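Side-chain contacts in putative amidohydrolase (Unidentified, PDB 3MKV), which probably acts as a zinc-dependent prolidase of the amidohydrolase superfamily, hydrolysing dipeptides that end in proline at a two-zinc site: residues 284-289 and 332-337; 205-210 and 301-306; 275-280 and 339-344; 381-386 and 392-397. All coordinates share one frame; numbering follows the deposited sequence.

Contact 1. Residues 284-289 and 332-337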
loop_
_atom_site.group_PDB
_atom_site.type_symbol
_atom_site.label_atom_id
_atom_site.label_comp_id
_atom_site.label_asym_id
_atom_site.label_seq_id
_atom_site.Cartn_x
_atom_site.Cartn_y
_atom_site.Cartn_z
ATOM N N ALA A 284 2.377 11.794 42.857
ATOM C CA ALA A 284 1.338 11.860 43.878
ATOM C C ALA A 284 1.025 13.302 44.285
ATOM O O ALA A 284 -0.138 13.670 44.421
ATOM C CB ALA A 284 1.737 11.032 45.094
ATOM N N SER A 285 2.066 14.116 44.459
ATOM C CA SER A 285 1.927 15.481 44.984
ATOM C C SER A 285 1.305 16.486 44.015
ATOM O O SER A 285 0.438 17.271 44.395
ATOM C CB SER A 285 3.291 16.021 45.437
ATOM O OG SER A 285 3.965 15.096 46.272
ATOM N N GLU A 286 1.764 16.477 42.770
ATOM C CA GLU A 286 1.415 17.539 41.839
ATOM C C GLU A 286 1.097 17.009 40.449
ATOM O O GLU A 286 0.948 17.785 39.506
ATOM C CB GLU A 286 2.557 18.557 41.756
ATOM C CG GLU A 286 3.810 18.030 41.058
ATOM C CD GLU A 286 5.024 18.925 41.266
ATOM O OE1 GLU A 286 5.292 19.300 42.428
ATOM O OE2 GLU A 286 5.713 19.247 40.272
ATOM N N GLY A 287 0.997 15.688 40.326
ATOM C CA GLY A 287 0.724 15.049 39.040
ATOM C C GLY A 287 -0.565 15.502 38.375
ATOM O O GLY A 287 -0.578 15.842 37.190
ATOM N N GLU A 288 -1.650 15.516 39.142
ATOM C CA GLU A 288 -2.966 15.861 38.610
ATOM C C GLU A 288 -3.126 17.350 38.326
ATOM O O GLU A 288 -3.799 17.736 37.366
ATOM C CB GLU A 288 -4.059 15.413 39.574
ATOM C CG GLU A 288 -5.449 15.752 39.091
ATOM C CD GLU A 288 -6.484 15.556 40.171
ATOM O OE1 GLU A 288 -7.682 15.798 39.903
ATOM O OE2 GLU A 288 -6.095 15.159 41.292
ATOM N N LYS A 289 -2.523 18.179 39.174
ATOM C CA LYS A 289 -2.565 19.629 39.009
ATOM C C LYS A 289 -1.966 20.079 37.677
ATOM O O LYS A 289 -2.448 21.026 37.056
ATOM C CB LYS A 289 -1.826 20.313 40.159
ATOM C CG LYS A 289 -1.544 21.791 39.921
ATOM C CD LYS A 289 -1.145 22.488 41.215
ATOM C CE LYS A 289 -1.435 23.983 41.143
ATOM N NZ LYS A 289 -1.633 24.574 42.496
ATOM N N GLN A 332 10.499 17.892 36.822
ATOM C CA GLN A 332 11.905 17.771 36.490
ATOM C C GLN A 332 12.758 18.636 37.407
ATOM O O GLN A 332 13.939 18.362 37.606
ATOM C CB GLN A 332 12.160 18.161 35.034
ATOM C CG GLN A 332 11.512 17.227 34.031
ATOM C CD GLN A 332 12.485 16.723 32.978
ATOM O OE1 GLN A 332 13.695 16.699 33.200
ATOM N NE2 GLN A 332 11.958 16.296 31.833
ATOM N N ARG A 333 12.170 19.687 37.967
ATOM C CA ARG A 333 12.952 20.598 38.802
ATOM C C ARG A 333 13.429 19.939 40.107
ATOM O O ARG A 333 14.326 20.462 40.783
ATOM C CB ARG A 333 12.144 21.844 39.132
ATOM C CG ARG A 333 11.642 21.863 40.559
ATOM C CD ARG A 333 10.205 21.424 40.671
ATOM N NE ARG A 333 9.308 22.573 40.710
ATOM C CZ ARG A 333 8.142 22.592 41.351
ATOM N NH1 ARG A 333 7.725 21.523 42.022
ATOM N NH2 ARG A 333 7.395 23.690 41.326
ATOM N N LEU A 334 12.833 18.787 40.431
ATOM C CA LEU A 334 13.026 18.111 41.716
ATOM C C LEU A 334 14.156 17.090 41.711
ATOM O O LEU A 334 14.442 16.461 42.726
ATOM C CB LEU A 334 11.722 17.424 42.162
ATOM C CG LEU A 334 10.560 18.354 42.529
ATOM C CD1 LEU A 334 9.234 17.616 42.502
ATOM C CD2 LEU A 334 10.790 19.004 43.900
ATOM N N GLN A 335 14.798 16.931 40.566
ATOM C CA GLN A 335 15.886 15.970 40.424
ATOM C C GLN A 335 16.771 15.808 41.676
ATOM O O GLN A 335 16.968 14.698 42.169
ATOM C CB GLN A 335 16.742 16.364 39.224
ATOM C CG GLN A 335 17.682 15.294 38.732
ATOM C CD GLN A 335 18.385 15.737 37.469
ATOM O OE1 GLN A 335 18.508 16.933 37.211
ATOM N NE2 GLN A 335 18.841 14.780 36.667
ATOM N N SER A 336 17.321 16.903 42.185
ATOM C CA SER A 336 18.255 16.804 43.310
ATOM C C SER A 336 17.648 16.223 44.598
ATOM O O SER A 336 18.375 15.808 45.498
ATOM C CB SER A 336 18.886 18.155 43.600
ATOM O OG SER A 336 19.572 18.611 42.462
ATOM N N ASP A 337 16.326 16.180 44.687
ATOM C CA ASP A 337 15.693 15.628 45.878
ATOM C C ASP A 337 15.903 14.128 46.013
ATOM O O ASP A 337 15.605 13.554 47.056
ATOM C CB ASP A 337 14.204 15.945 45.905
ATOM C CG ASP A 337 13.925 17.341 46.391
ATOM O OD1 ASP A 337 14.656 18.276 45.995
ATOM O OD2 ASP A 337 12.974 17.503 47.179
#

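Contact 2. Residues 205-210 and 301-306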
loop_
_atom_site.group_PDB
_atom_site.type_symbol
_atom_site.label_atom_id
_atom_site.label_comp_id
_atom_site.label_asym_id
_atom_site.label_seq_id
_atom_site.Cartn_x
_atom_site.Cartn_y
_atom_site.Cartn_z
ATOM N N ASP A 205 -1.810 0.055 30.166
ATOM C CA ASP A 205 -1.129 -1.033 30.869
ATOM C C ASP A 205 -1.158 -0.908 32.395
ATOM O O ASP A 205 -0.999 0.189 32.932
ATOM C CB ASP A 205 0.327 -1.094 30.400
ATOM C CG ASP A 205 1.060 0.236 30.593
ATOM O OD1 ASP A 205 0.502 1.300 30.235
ATOM O OD2 ASP A 205 2.197 0.222 31.109
ATOM N N PRO A 206 -1.364 -2.035 33.101
ATOM C CA PRO A 206 -1.243 -2.079 34.553
ATOM C C PRO A 206 0.187 -2.403 34.985
ATOM O O PRO A 206 0.962 -2.971 34.211
ATOM C CB PRO A 206 -2.195 -3.212 34.946
ATOM C CG PRO A 206 -2.184 -4.141 33.766
ATOM C CD PRO A 206 -1.755 -3.346 32.545
ATOM N N VAL A 207 0.519 -2.043 36.223
ATOM C CA VAL A 207 1.887 -2.138 36.751
ATOM C C VAL A 207 2.540 -3.524 36.699
ATOM O O VAL A 207 3.757 -3.622 36.556
ATOM C CB VAL A 207 1.953 -1.609 38.213
ATOM C CG1 VAL A 207 3.101 -2.247 38.964
ATOM C CG2 VAL A 207 2.065 -0.092 38.223
ATOM N N GLY A 208 1.746 -4.585 36.820
ATOM C CA GLY A 208 2.309 -5.927 36.989
ATOM C C GLY A 208 2.395 -6.830 35.763
ATOM O O GLY A 208 2.964 -7.921 35.828
ATOM N N VAL A 209 1.824 -6.392 34.648
ATOM C CA VAL A 209 1.873 -7.165 33.406
ATOM C C VAL A 209 3.309 -7.281 32.901
ATOM O O VAL A 209 4.117 -6.386 33.130
ATOM C CB VAL A 209 1.025 -6.498 32.299
ATOM C CG1 VAL A 209 1.654 -5.162 31.890
ATOM C CG2 VAL A 209 0.880 -7.428 31.086
ATOM N N PHE A 210 3.618 -8.381 32.212
ATOM C CA PHE A 210 4.926 -8.571 31.604
ATOM C C PHE A 210 5.049 -7.755 30.326
ATOM O O PHE A 210 4.081 -7.574 29.593
ATOM C CB PHE A 210 5.164 -10.041 31.246
ATOM C CG PHE A 210 5.337 -10.947 32.434
ATOM C CD1 PHE A 210 5.405 -10.436 33.716
ATOM C CD2 PHE A 210 5.474 -12.323 32.254
ATOM C CE1 PHE A 210 5.575 -11.273 34.810
ATOM C CE2 PHE A 210 5.655 -13.169 33.341
ATOM C CZ PHE A 210 5.701 -12.641 34.625
ATOM N N ALA A 301 -0.175 4.617 43.471
ATOM C CA ALA A 301 -0.163 4.006 44.797
ATOM C C ALA A 301 0.404 2.590 44.769
ATOM O O ALA A 301 0.953 2.106 45.764
ATOM C CB ALA A 301 -1.564 4.015 45.397
ATOM N N ASP A 302 0.270 1.935 43.619
ATOM C CA ASP A 302 0.732 0.561 43.449
ATOM C C ASP A 302 2.196 0.392 43.855
ATOM O O ASP A 302 2.547 -0.564 44.553
ATOM C CB ASP A 302 0.545 0.102 41.997
ATOM C CG ASP A 302 -0.920 0.031 41.578
ATOM O OD1 ASP A 302 -1.185 0.047 40.354
ATOM O OD2 ASP A 302 -1.805 -0.045 42.458
ATOM N N VAL A 303 3.042 1.325 43.420
ATOM C CA VAL A 303 4.487 1.191 43.589
ATOM C C VAL A 303 5.103 2.214 44.544
ATOM O O VAL A 303 6.167 1.985 45.105
ATOM C CB VAL A 303 5.226 1.279 42.221
ATOM C CG1 VAL A 303 4.643 0.286 41.236
ATOM C CG2 VAL A 303 5.165 2.693 41.653
ATOM N N HIS A 304 4.432 3.343 44.720
ATOM C CA HIS A 304 4.994 4.478 45.443
ATOM C C HIS A 304 5.477 4.176 46.868
ATOM O O HIS A 304 6.580 4.579 47.246
ATOM C CB HIS A 304 3.995 5.639 45.432
ATOM C CG HIS A 304 4.426 6.818 46.245
ATOM N ND1 HIS A 304 3.542 7.780 46.687
ATOM C CD2 HIS A 304 5.646 7.184 46.710
ATOM C CE1 HIS A 304 4.201 8.695 47.377
ATOM N NE2 HIS A 304 5.479 8.354 47.410
ATOM N N GLY A 305 4.661 3.469 47.653
ATOM C CA GLY A 305 4.982 3.204 49.057
ATOM C C GLY A 305 6.044 2.145 49.346
ATOM O O GLY A 305 6.594 2.096 50.449
ATOM N N ALA A 306 6.335 1.296 48.362
ATOM C CA ALA A 306 7.290 0.202 48.537
ATOM C C ALA A 306 8.722 0.627 48.212
ATOM O O ALA A 306 9.694 -0.036 48.608
ATOM C CB ALA A 306 6.887 -0.975 47.671
#

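Contact 3. Residues 275-280 and 339-344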
loop_
_atom_site.group_PDB
_atom_site.type_symbol
_atom_site.label_atom_id
_atom_site.label_comp_id
_atom_site.label_asym_id
_atom_site.label_seq_id
_atom_site.Cartn_x
_atom_site.Cartn_y
_atom_site.Cartn_z
ATOM N N PRO A 275 16.909 2.778 40.908
ATOM C CA PRO A 275 15.690 3.240 41.558
ATOM C C PRO A 275 15.425 4.670 41.141
ATOM O O PRO A 275 16.370 5.424 40.916
ATOM C CB PRO A 275 16.049 3.193 43.058
ATOM C CG PRO A 275 17.309 2.349 43.145
ATOM C CD PRO A 275 18.022 2.614 41.859
ATOM N N THR A 276 14.158 5.055 41.052
ATOM C CA THR A 276 13.822 6.417 40.653
ATOM C C THR A 276 12.744 7.001 41.567
ATOM O O THR A 276 11.713 7.498 41.102
ATOM C CB THR A 276 13.387 6.465 39.169
ATOM O OG1 THR A 276 12.244 5.614 38.966
ATOM C CG2 THR A 276 14.530 5.986 38.266
ATOM N N LEU A 277 13.012 6.942 42.874
ATOM C CA LEU A 277 12.027 7.263 43.933
ATOM C C LEU A 277 11.388 8.655 43.874
ATOM O O LEU A 277 10.198 8.814 44.128
ATOM C CB LEU A 277 12.651 7.055 45.325
ATOM C CG LEU A 277 13.265 5.681 45.584
ATOM C CD1 LEU A 277 13.850 5.593 46.977
ATOM C CD2 LEU A 277 12.218 4.599 45.375
ATOM N N VAL A 278 12.183 9.664 43.562
ATOM C CA VAL A 278 11.695 11.038 43.588
ATOM C C VAL A 278 10.482 11.234 42.675
ATOM O O VAL A 278 9.592 12.045 42.960
ATOM C CB VAL A 278 12.816 12.028 43.199
ATOM C CG1 VAL A 278 13.325 11.729 41.785
ATOM C CG2 VAL A 278 12.337 13.469 43.346
ATOM N N THR A 279 10.445 10.489 41.576
ATOM C CA THR A 279 9.374 10.646 40.609
ATOM C C THR A 279 8.023 10.232 41.176
ATOM O O THR A 279 7.009 10.870 40.897
ATOM C CB THR A 279 9.643 9.871 39.312
ATOM O OG1 THR A 279 8.621 10.184 38.361
ATOM C CG2 THR A 279 9.651 8.373 39.571
ATOM N N TYR A 280 8.005 9.172 41.974
ATOM C CA TYR A 280 6.746 8.709 42.558
ATOM C C TYR A 280 6.179 9.710 43.567
ATOM O O TYR A 280 4.975 9.982 43.572
ATOM C CB TYR A 280 6.908 7.303 43.138
ATOM C CG TYR A 280 7.540 6.389 42.117
ATOM C CD1 TYR A 280 6.934 6.198 40.884
ATOM C CD2 TYR A 280 8.753 5.750 42.359
ATOM C CE1 TYR A 280 7.499 5.385 39.922
ATOM C CE2 TYR A 280 9.331 4.929 41.395
ATOM C CZ TYR A 280 8.690 4.757 40.175
ATOM O OH TYR A 280 9.225 3.963 39.187
ATOM N N PHE A 339 18.597 12.708 46.270
ATOM C CA PHE A 339 19.676 12.545 47.246
ATOM C C PHE A 339 19.092 12.510 48.652
ATOM O O PHE A 339 19.347 11.585 49.429
ATOM C CB PHE A 339 20.693 13.683 47.136
ATOM C CG PHE A 339 21.527 13.635 45.890
ATOM C CD1 PHE A 339 22.392 12.572 45.660
ATOM C CD2 PHE A 339 21.459 14.661 44.948
ATOM C CE1 PHE A 339 23.171 12.516 44.500
ATOM C CE2 PHE A 339 22.238 14.623 43.780
ATOM C CZ PHE A 339 23.090 13.549 43.555
ATOM N N ARG A 340 18.291 13.524 48.961
ATOM C CA ARG A 340 17.566 13.600 50.225
ATOM C C ARG A 340 16.799 12.310 50.509
ATOM O O ARG A 340 16.908 11.729 51.595
ATOM C CB ARG A 340 16.583 14.774 50.187
ATOM C CG ARG A 340 16.110 15.241 51.558
ATOM C CD ARG A 340 14.801 16.025 51.477
ATOM N NE ARG A 340 13.636 15.150 51.341
ATOM C CZ ARG A 340 12.751 15.224 50.348
ATOM N NH1 ARG A 340 12.890 16.146 49.404
ATOM N NH2 ARG A 340 11.724 14.381 50.302
ATOM N N ILE A 341 16.013 11.870 49.534
ATOM C CA ILE A 341 15.166 10.698 49.712
ATOM C C ILE A 341 15.985 9.438 50.003
ATOM O O ILE A 341 15.731 8.740 50.988
ATOM C CB ILE A 341 14.264 10.480 48.491
ATOM C CG1 ILE A 341 13.278 11.644 48.351
ATOM C CG2 ILE A 341 13.525 9.161 48.604
ATOM C CD1 ILE A 341 12.398 11.561 47.129
ATOM N N LEU A 342 16.974 9.150 49.160
ATOM C CA LEU A 342 17.841 7.994 49.383
ATOM C C LEU A 342 18.598 8.134 50.704
ATOM O O LEU A 342 18.930 7.141 51.350
ATOM C CB LEU A 342 18.828 7.816 48.224
ATOM C CG LEU A 342 18.265 7.585 46.812
ATOM C CD1 LEU A 342 19.334 7.759 45.727
ATOM C CD2 LEU A 342 17.612 6.221 46.690
ATOM N N ALA A 343 18.871 9.372 51.103
ATOM C CA ALA A 343 19.637 9.634 52.319
ATOM C C ALA A 343 18.937 9.098 53.565
ATOM O O ALA A 343 19.573 8.853 54.585
ATOM C CB ALA A 343 19.919 11.127 52.465
ATOM N N GLU A 344 17.624 8.919 53.476
ATOM C CA GLU A 344 16.850 8.430 54.603
ATOM C C GLU A 344 17.153 6.964 54.897
ATOM O O GLU A 344 16.808 6.450 55.963
ATOM C CB GLU A 344 15.361 8.595 54.330
ATOM C CG GLU A 344 14.936 10.022 54.064
ATOM C CD GLU A 344 13.528 10.107 53.494
ATOM O OE1 GLU A 344 12.991 9.053 53.075
ATOM O OE2 GLU A 344 12.964 11.225 53.462
#

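Contact 4. Residues 381-386 and 392-397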
loop_
_atom_site.group_PDB
_atom_site.type_symbol
_atom_site.label_atom_id
_atom_site.label_comp_id
_atom_site.label_asym_id
_atom_site.label_seq_id
_atom_site.Cartn_x
_atom_site.Cartn_y
_atom_site.Cartn_z
ATOM N N LEU A 381 32.862 19.534 40.114
ATOM C CA LEU A 381 32.005 20.433 40.875
ATOM C C LEU A 381 32.763 21.030 42.062
ATOM O O LEU A 381 33.703 20.423 42.591
ATOM C CB LEU A 381 30.777 19.694 41.409
ATOM C CG LEU A 381 29.892 18.909 40.450
ATOM C CD1 LEU A 381 28.571 18.547 41.153
ATOM C CD2 LEU A 381 29.642 19.720 39.182
ATOM N N VAL A 382 32.342 22.216 42.479
ATOM C CA VAL A 382 32.767 22.759 43.761
ATOM C C VAL A 382 31.524 23.013 44.593
ATOM O O VAL A 382 30.637 23.751 44.181
ATOM C CB VAL A 382 33.570 24.067 43.607
ATOM C CG1 VAL A 382 33.550 24.857 44.911
ATOM C CG2 VAL A 382 34.988 23.765 43.190
ATOM N N VAL A 383 31.447 22.386 45.757
ATOM C CA VAL A 383 30.271 22.527 46.594
ATOM C C VAL A 383 30.572 23.247 47.903
ATOM O O VAL A 383 31.630 23.063 48.512
ATOM C CB VAL A 383 29.634 21.167 46.888
ATOM C CG1 VAL A 383 28.343 21.341 47.696
ATOM C CG2 VAL A 383 29.361 20.435 45.579
ATOM N N ASP A 384 29.632 24.084 48.319
ATOM C CA ASP A 384 29.733 24.750 49.591
ATOM C C ASP A 384 29.105 23.867 50.655
ATOM O O ASP A 384 27.978 24.105 51.084
ATOM C CB ASP A 384 29.029 26.102 49.541
ATOM C CG ASP A 384 29.209 26.899 50.819
ATOM O OD1 ASP A 384 30.221 26.685 51.526
ATOM O OD2 ASP A 384 28.341 27.745 51.112
ATOM N N GLY A 385 29.842 22.841 51.068
ATOM C CA GLY A 385 29.354 21.891 52.055
ATOM C C GLY A 385 30.098 20.575 51.925
ATOM O O GLY A 385 30.976 20.431 51.068
ATOM N N ASN A 386 29.746 19.609 52.773
ATOM C CA ASN A 386 30.392 18.292 52.755
ATOM C C ASN A 386 29.404 17.132 52.582
ATOM O O ASN A 386 28.817 16.649 53.554
ATOM C CB ASN A 386 31.236 18.087 54.012
ATOM C CG ASN A 386 31.818 16.696 54.091
ATOM O OD1 ASN A 386 31.319 15.762 53.458
ATOM N ND2 ASN A 386 32.881 16.547 54.869
ATOM N N ASP A 392 22.394 17.749 51.836
ATOM C CA ASP A 392 21.583 18.957 51.758
ATOM C C ASP A 392 22.236 20.050 50.920
ATOM O O ASP A 392 21.554 20.940 50.418
ATOM C CB ASP A 392 21.284 19.486 53.163
ATOM C CG ASP A 392 20.457 18.513 53.991
ATOM O OD1 ASP A 392 19.960 17.513 53.426
ATOM O OD2 ASP A 392 20.304 18.752 55.206
ATOM N N CYS A 393 23.554 19.987 50.778
ATOM C CA CYS A 393 24.278 20.945 49.934
ATOM C C CYS A 393 24.038 20.730 48.423
ATOM O O CYS A 393 24.255 21.637 47.615
ATOM C CB CYS A 393 25.782 20.910 50.252
ATOM S SG CYS A 393 26.473 19.241 50.487
ATOM N N LEU A 394 23.596 19.530 48.052
ATOM C CA LEU A 394 23.292 19.212 46.655
ATOM C C LEU A 394 21.852 19.577 46.286
ATOM O O LEU A 394 21.538 19.746 45.114
ATOM C CB LEU A 394 23.564 17.732 46.361
ATOM C CG LEU A 394 24.980 17.252 46.711
ATOM C CD1 LEU A 394 25.169 15.733 46.531
ATOM C CD2 LEU A 394 26.026 18.026 45.924
ATOM N N LEU A 395 20.987 19.716 47.289
ATOM C CA LEU A 395 19.563 19.957 47.053
ATOM C C LEU A 395 19.279 21.268 46.344
ATOM O O LEU A 395 20.118 22.170 46.321
ATOM C CB LEU A 395 18.769 19.942 48.360
ATOM C CG LEU A 395 18.776 18.679 49.213
ATOM C CD1 LEU A 395 17.778 18.824 50.371
ATOM C CD2 LEU A 395 18.479 17.446 48.367
ATOM N N GLY A 396 18.073 21.355 45.779
ATOM C CA GLY A 396 17.591 22.551 45.111
ATOM C C GLY A 396 18.062 22.714 43.679
ATOM O O GLY A 396 18.037 21.775 42.879
ATOM N N GLN A 397 18.514 23.919 43.364
ATOM C CA GLN A 397 18.764 24.310 41.997
ATOM C C GLN A 397 20.205 24.776 41.883
ATOM O O GLN A 397 20.516 25.688 41.117
ATOM C CB GLN A 397 17.801 25.435 41.615
ATOM C CG GLN A 397 17.001 25.187 40.352
ATOM C CD GLN A 397 16.453 23.765 40.244
ATOM O OE1 GLN A 397 16.876 22.996 39.377
ATOM N NE2 GLN A 397 15.506 23.414 41.114
#

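Contact 1. Residues 284-289 and 332-337
Glu-286 and Arg-333 make the one charged link of this contact, a salt bridge of 3.3 Å from Glu-286 OE1 to Arg-333 NH1. The second carboxylate oxygen is almost as near, with Glu-286 OE2 at 3.5 Å from the same NH1, so a single guanidinium nitrogen faces both oxygens. The two flat groups stand nearly perpendicular, 84° apart, which excludes the coplanar two-nitrogen pairing of a bidentate bridge; no hydrogen bond is formed, and the attraction is probably mainly electrostatic. The glutamate chain is extended beyond CG, whereas the arginine has to fold at chi2 (-99°) and chi3 (-97°) to bring its end across.

No apolar pair joins the segments. Leu-334 CD1 lies 4.3 Å from Glu-286 OE1, a van der Waals approach of a methyl to a charged oxygen, and the whole interface buries just 84 Å².

Within 332-337, Asp-337 N bonds to Leu-334 O at 2.7 Å, closing a type I beta turn. Glu-286 belongs to the last part of helix 277-286, and the 332-337 segment leads from the loop after helix 307-317 into helix 337-343; Leu-334 also packs on Ala-282 of helix 277-286, while Gln-332 turns to helix 83-99.

Contact 2. Residues 205-210 and 301-306
Val-207 meets Val-303 through methyl groups, and this is the close part of the contact: Val-207 CG1 lies 3.7 Å from Val-303 CG1, and Val-207 CG2 is 4.0 Å from the same carbon. One methyl of Val-303 therefore faces both branches of Val-207, the two side chains passing at a slant. The torsion of Val-303 accounts for this, since chi1 of -53° sets CG1 opposite the carbonyl carbon and sends it to the valine across the gap. Both valines are buried, and each also touches Val-200; Val-207 packs on Tyr-236 and Val-303 on Tyr-280 as well.

Both segments belong to loop and short-helix elements of the amidohydrolase domain, whose family has a TIM-barrel fold. Segment 205-210 is a connection between helices 174-187 and 214-225, with a type I beta turn from Pro-206 to Val-209, and 301-306 takes in most of the short, weakly bonded helix 300-304 and the residues after it. The side chain of Val-303 is about 10 Å from a bound zinc ion, near the metal site without being part of it.

Toward solvent the packing is looser. Asp-302 runs past Val-207 in the opposite direction, and its OD1 comes 3.9 Å from Val-207 CG2, a van der Waals approach of a carboxylate oxygen to a methyl with no polar bond across the segments. Asp-302 is exposed, and the total buried surface is 111 Å². The two ends of the turn meet a second subunit: Pro-206 packs on Arg-227 and Val-209 on Gly-226, both of that neighbouring chain.

Contact 3. Residues 275-280 and 339-344
Leu-277 and Ile-341 pack with Val-278 and Leu-342 in a wholly apolar contact, with no hydrogen bond between the segments and 188 Å² buried. Leu-277 makes two of the methyl contacts with one atom: its CD1 lies 3.8 Å from Leu-342 CD2 and 3.9 Å from Ile-341 CG2, so this branch bridges consecutive residues of the facing helix. It crosses both partners at a slant. Its reach comes from a CG set opposite the carbonyl carbon (chi1 -54°) and an extended chi2 of 180°.

Ile-341 uses its two ends separately. CG2 faces Leu-277, approaching Leu-277 CB at 4.0 Å as well as the methyl, while the extended CG1 arm (chi2 177°) carries CD1 to Val-278. There it rests against the backbone, with Ile-341 CD1 only 3.6 Å from Val-278 CA, and against the side-chain base at Val-278 CB, 4.0 Å away. The nearest alpha carbons, Val-278 and Ile-341, are 7.0 Å apart, evidence that the helices approach closely here.

Polar bonds lie around this packing. Glu-338, beside the second segment, accepts the backbone NH groups of Leu-277 and Val-278 through OE1 and OE2, tying its carboxylate to the start of helix 277-286. Thr-276 OG1 bonds to the zinc ligand His-254, and Thr-279 OG1 to the carbonyl of the zinc ligand Asp-326. The start of helix 277-286 thus supplies second-shell bonds to two ligands of the binuclear zinc site of a TIM-barrel amidohydrolase, and apolar packing against helix 337-343 probably holds it in place.

Contact 4. Residues 381-386 and 392-397
Val-383, the last residue of its strand, faces Cys-393 and Leu-394 with a different methyl for each. Its CG1, opposite the backbone N at chi1 -176°, lies 3.6 Å from Cys-393 CB and 4.0 Å from Cys-393 SG. The other branch reaches the neighbouring leucine, Val-383 CG2 being 4.1 Å from Leu-394 CD2, with the two side chains crossing at about a right angle.

Asp-384 centres an inverse gamma turn in which the chain leaves the strand. Its contribution here is through the backbone, with Asp-384 O 4.0 Å from Cys-393 CB.

At Gly-385 the main chain passes directly alongside the cysteine: with phi at 157° and no side chain of its own, this residue brings its CA to 4.1 Å from Cys-393 CB.

Asn-386 meets the sulfur with its backbone, N lying 4.0 Å from Cys-393 SG, while its side chain is turned elsewhere and OD1 bonds to the backbone N of Lys-389. Cys-393 is thus flanked by backbone atoms of three consecutive residues as well as by the valine.

Strand 380-383 pairs antiparallel with strands 56-63 and 403-406, and the 392-397 loop carries Leu-394 onto Phe-339 and Leu-395 onto Arg-340 of helix 337-343.

In the fold
Contact 3 is fully buried and wholly apolar, joining helices 277-286 and 337-343. Contact 1 uses helix 277-286 again, near its other end, but at the surface, where a charged pair replaces methyl packing; Val-278 CG2 touches Leu-334 O and Asp-337 CB, linking the two. Contact 2 combines a buried valine pair with an exposed aspartate and joins this group through Val-303 and His-304, which pack on Tyr-280. Contact 4 is partly buried and based on a strand instead of a helix; a probable hydrogen bond from Gln-397 NE2 to Arg-333 O ties it to contact 1, and its leucines touch contact 3. Contacts 2 and 4 do not touch, their centres about 33 Å apart.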